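Side-chain contacts in tegumental protein 20.8 kDa (Clonorchis sinensis, PDB 5X2D), which probably binds calcium as a full-length tegumental protein, of which this chain is the dynein light chain-like domain: residues A[31-35]-A[36-40]; A[12-16]-A[17-21]. All coordinates share one frame; numbering follows the deposited sequence.

Overall arrangement
Contacts 1 and 2 both sit where a helix begins, in series along the dynein light chain-like domain. Contact 2 (12-16 with 17-21) carries the chain from the outer strand 7-13 into helix 16-29; contact 1 (31-35 with 36-40) follows that helix and starts helix 36-54. They lie on opposite sides of the chain's centre, with their own centres 24 Å apart and nearest atoms about 12 Å apart, so they do not touch. Contact 2 packs against strand 78-83 of its own chain, whereas contact 1 also meets the second subunit. Neither contact involves a metal among its atoms; the EF-hand of the full protein probably belongs to its other part.

Contact 1: residues A[31-35]-A[36-40]; sequences PGAQT and SEELG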
# COMPACT_ATOMS: atom_id res chain seq x y z
N PRO A 31 15.57 -9.89 -5.04
CA PRO A 31 15.67 -9.85 -6.51
C PRO A 31 15.52 -11.21 -7.22
O PRO A 31 15.30 -11.24 -8.44
CB PRO A 31 17.08 -9.30 -6.75
CG PRO A 31 17.82 -9.55 -5.50
CD PRO A 31 16.81 -9.39 -4.41
N GLY A 32 15.65 -12.30 -6.48
CA GLY A 32 15.48 -13.61 -7.06
C GLY A 32 14.05 -13.91 -7.47
O GLY A 32 13.82 -14.64 -8.43
N ALA A 33 13.10 -13.32 -6.76
CA ALA A 33 11.70 -13.70 -6.96
C ALA A 33 10.94 -12.85 -8.00
O ALA A 33 10.81 -11.63 -7.83
CB ALA A 33 10.98 -13.67 -5.62
N GLN A 34 10.42 -13.53 -9.05
CA GLN A 34 9.65 -12.91 -10.17
C GLN A 34 8.20 -13.37 -10.28
O GLN A 34 7.34 -12.57 -10.64
CB GLN A 34 10.21 -13.10 -11.59
CG GLN A 34 11.50 -12.46 -12.09
CD GLN A 34 11.52 -10.95 -11.94
OE1 GLN A 34 12.13 -10.22 -12.71
NE2 GLN A 34 11.12 -10.53 -10.77
N THR A 35 7.96 -14.67 -10.15
CA THR A 35 6.58 -15.17 -10.08
C THR A 35 5.79 -14.68 -8.84
O THR A 35 6.35 -14.23 -7.83
CB THR A 35 6.57 -16.71 -10.10
OG1 THR A 35 7.61 -17.19 -10.97
CG2 THR A 35 5.21 -17.24 -10.57
N SER A 36 4.47 -14.78 -8.94
CA SER A 36 3.60 -14.43 -7.83
C SER A 36 3.69 -15.47 -6.70
O SER A 36 3.49 -15.14 -5.54
CB SER A 36 2.16 -14.27 -8.31
OG SER A 36 2.06 -13.16 -9.21
N GLU A 37 4.04 -16.70 -7.03
CA GLU A 37 4.17 -17.74 -6.02
C GLU A 37 5.48 -17.54 -5.25
O GLU A 37 5.62 -17.94 -4.09
CB GLU A 37 4.21 -19.11 -6.70
CG GLU A 37 4.26 -20.32 -5.78
CD GLU A 37 4.01 -21.63 -6.51
OE1 GLU A 37 3.39 -21.62 -7.60
OE2 GLU A 37 4.48 -22.68 -6.02
N GLU A 38 6.40 -16.86 -5.92
CA GLU A 38 7.64 -16.36 -5.34
C GLU A 38 7.43 -15.19 -4.40
O GLU A 38 7.92 -15.19 -3.27
CB GLU A 38 8.57 -15.94 -6.47
CG GLU A 38 9.67 -16.92 -6.83
CD GLU A 38 10.06 -16.82 -8.31
OE1 GLU A 38 9.71 -15.81 -8.95
OE2 GLU A 38 10.72 -17.74 -8.83
N LEU A 39 6.70 -14.20 -4.90
CA LEU A 39 6.57 -12.90 -4.25
C LEU A 39 5.55 -12.94 -3.15
O LEU A 39 5.74 -12.35 -2.09
CB LEU A 39 6.19 -11.84 -5.29
CG LEU A 39 7.25 -11.60 -6.37
CD1 LEU A 39 6.75 -10.60 -7.36
CD2 LEU A 39 8.54 -11.13 -5.75
N GLY A 40 4.48 -13.68 -3.42
CA GLY A 40 3.40 -13.91 -2.48
C GLY A 40 3.96 -14.43 -1.18
O GLY A 40 3.61 -13.94 -0.11
O HOH W 1 13.52 -17.77 -9.52
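The Glu38 carboxylate is the flat group that Gln34 and Thr35 surround. Their backbone N-H groups both reach OE1, Gln34 N tilted to one face of the carboxylate and Thr35 N to the other. Gln34 N and Thr35 N are each modelled 2.4 Å from Glu38 OE1, too short to be taken literally at this resolution. Thr35 OG1 sits steeply over the same face as Thr35 N and gives OE1 a weak bond, OG1 to OE1 3.2 Å. At the other oxygen a water donates to Glu38 OE2 over 2.9 Å, tilted toward the Gln34 side, and links it weakly to Gly32 O. The Gln34 amide is folded back by a bend at chi2 (-55°), which brings its NE2 to Ala33 O for a weak bond; Arg86 also binds that carbonyl.

Beneath the polar cluster, Ala33 CB lies against the base of the Glu38 chain and 3.5 Å from Leu39 CD2. Leu39 CG is anti to the carbonyl carbon (chi1 -64°), and its branches reach back under the loop; Trp68 of the second subunit packs on Leu39. The helix starts with Leu39 N bonded to Thr35 O at 3.0 Å.

Thr35 is the N-cap, yet its hydroxyl caps no helix N-H. The pairing of Glu38 with Thr35 N is consistent with the reciprocal half of a capping box. If the two contacts to OE1 are hydrogen bonds of ordinary length, the carboxylate would probably stay ionised, its negative charge favourably placed near the positive end of the helix dipole.

Contact 2: residues A[12-16]-A[17-21]; sequences ANMSL and EDQIK
Ser15 and Asp18 meet through the serine hydroxyl, which caps the start of helix 16-29. Ser15 OG accepts from Asp18 N at 3.1 Å along a fairly straight N-H line (159°), and gives a weak bond to Asp18 OD2, also at 3.1 Å. Its chi1 of 65° places OG between the backbone N and the carbonyl carbon, within reach of both partners. The helix's own bonds then take over: Gln19 N goes to Ser15 O (3.1 Å), with a weaker share to Leu16 O, and Ile20 N goes to Leu16 O at 2.8 Å.

Gln19 turns back toward the strand, where NE2 donates weakly to Met14 O over 3.4 Å and comes equally close to Ala12 CB. Met14 runs across the first turn, its CG 3.5 Å from Asp18 CB and its SD beside Gln19 CG. Phe79 of strand 78-83 packs against both Met14 and Gln19. Along the helix, Glu17 OE2 and Lys21 NZ, four residues apart, form a long salt bridge of 3.6 Å.

This is a serine N-cap at a strand-to-helix turn, joining strand 7-13, outermost within this chain, to the first helix of the dynein light chain-like fold.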
# COMPACT_ATOMS: atom_id res chain seq x y z
N ALA A 12 10.93 6.91 5.80
CA ALA A 12 11.29 6.12 6.95
C ALA A 12 10.74 6.74 8.23
O ALA A 12 10.85 7.94 8.45
CB ALA A 12 12.81 5.96 7.02
N ASN A 13 10.13 5.92 9.07
CA ASN A 13 10.08 6.29 10.46
C ASN A 13 10.78 5.18 11.21
O ASN A 13 10.14 4.20 11.61
CB ASN A 13 8.62 6.47 10.90
CG ASN A 13 8.49 7.09 12.25
OD1 ASN A 13 9.49 7.32 12.95
ND2 ASN A 13 7.25 7.39 12.64
N MET A 14 12.05 5.39 11.49
CA MET A 14 12.91 4.29 11.87
C MET A 14 14.36 4.75 12.06
O MET A 14 14.79 5.77 11.50
CB MET A 14 12.81 3.21 10.77
CG MET A 14 13.48 1.89 11.04
SD MET A 14 12.97 0.58 9.89
CE MET A 14 11.18 0.72 9.89
N SER A 15 15.11 3.98 12.86
CA SER A 15 16.54 4.23 13.03
C SER A 15 17.25 3.68 11.82
O SER A 15 16.69 2.83 11.13
CB SER A 15 17.07 3.58 14.32
OG SER A 15 17.00 2.16 14.26
N LEU A 16 18.45 4.17 11.54
CA LEU A 16 19.24 3.61 10.44
C LEU A 16 19.57 2.17 10.74
O LEU A 16 19.66 1.34 9.84
CB LEU A 16 20.55 4.37 10.21
CG LEU A 16 20.52 5.56 9.26
CD1 LEU A 16 21.81 6.39 9.33
CD2 LEU A 16 20.29 5.04 7.84
N GLU A 17 19.78 1.89 12.02
CA GLU A 17 20.13 0.55 12.45
C GLU A 17 19.04 -0.43 12.00
O GLU A 17 19.33 -1.45 11.37
CB GLU A 17 20.32 0.51 13.97
CG GLU A 17 20.77 -0.83 14.51
CD GLU A 17 21.08 -0.80 15.99
OE1 GLU A 17 20.63 0.15 16.68
OE2 GLU A 17 21.79 -1.71 16.46
N ASP A 18 17.78 -0.08 12.25
CA ASP A 18 16.69 -0.94 11.85
C ASP A 18 16.43 -0.91 10.36
O ASP A 18 15.83 -1.81 9.81
CB ASP A 18 15.41 -0.55 12.60
CG ASP A 18 15.52 -0.78 14.10
OD1 ASP A 18 16.25 -1.71 14.51
OD2 ASP A 18 14.89 0.00 14.85
N GLN A 19 16.88 0.14 9.69
CA GLN A 19 16.72 0.19 8.25
C GLN A 19 17.72 -0.75 7.61
O GLN A 19 17.41 -1.47 6.66
CB GLN A 19 16.92 1.61 7.71
CG GLN A 19 15.67 2.46 7.78
CD GLN A 19 15.97 3.88 7.41
OE1 GLN A 19 16.49 4.13 6.33
NE2 GLN A 19 15.68 4.82 8.32
N ILE A 20 18.92 -0.72 8.15
CA ILE A 20 20.00 -1.52 7.64
C ILE A 20 19.67 -3.00 7.74
O ILE A 20 19.93 -3.74 6.80
CB ILE A 20 21.31 -1.20 8.37
CG1 ILE A 20 21.86 0.15 7.90
CG2 ILE A 20 22.33 -2.30 8.15
CD1 ILE A 20 23.08 0.63 8.65
N LYS A 21 19.03 -3.46 8.81
CA LYS A 21 18.88 -4.91 8.91
C LYS A 21 17.75 -5.40 8.02
O LYS A 21 17.72 -6.57 7.63
CB LYS A 21 18.57 -5.40 10.34
CG LYS A 21 18.95 -4.55 11.53
CD LYS A 21 18.73 -5.37 12.82
CE LYS A 21 18.59 -4.54 14.09
NZ LYS A 21 19.95 -4.08 14.50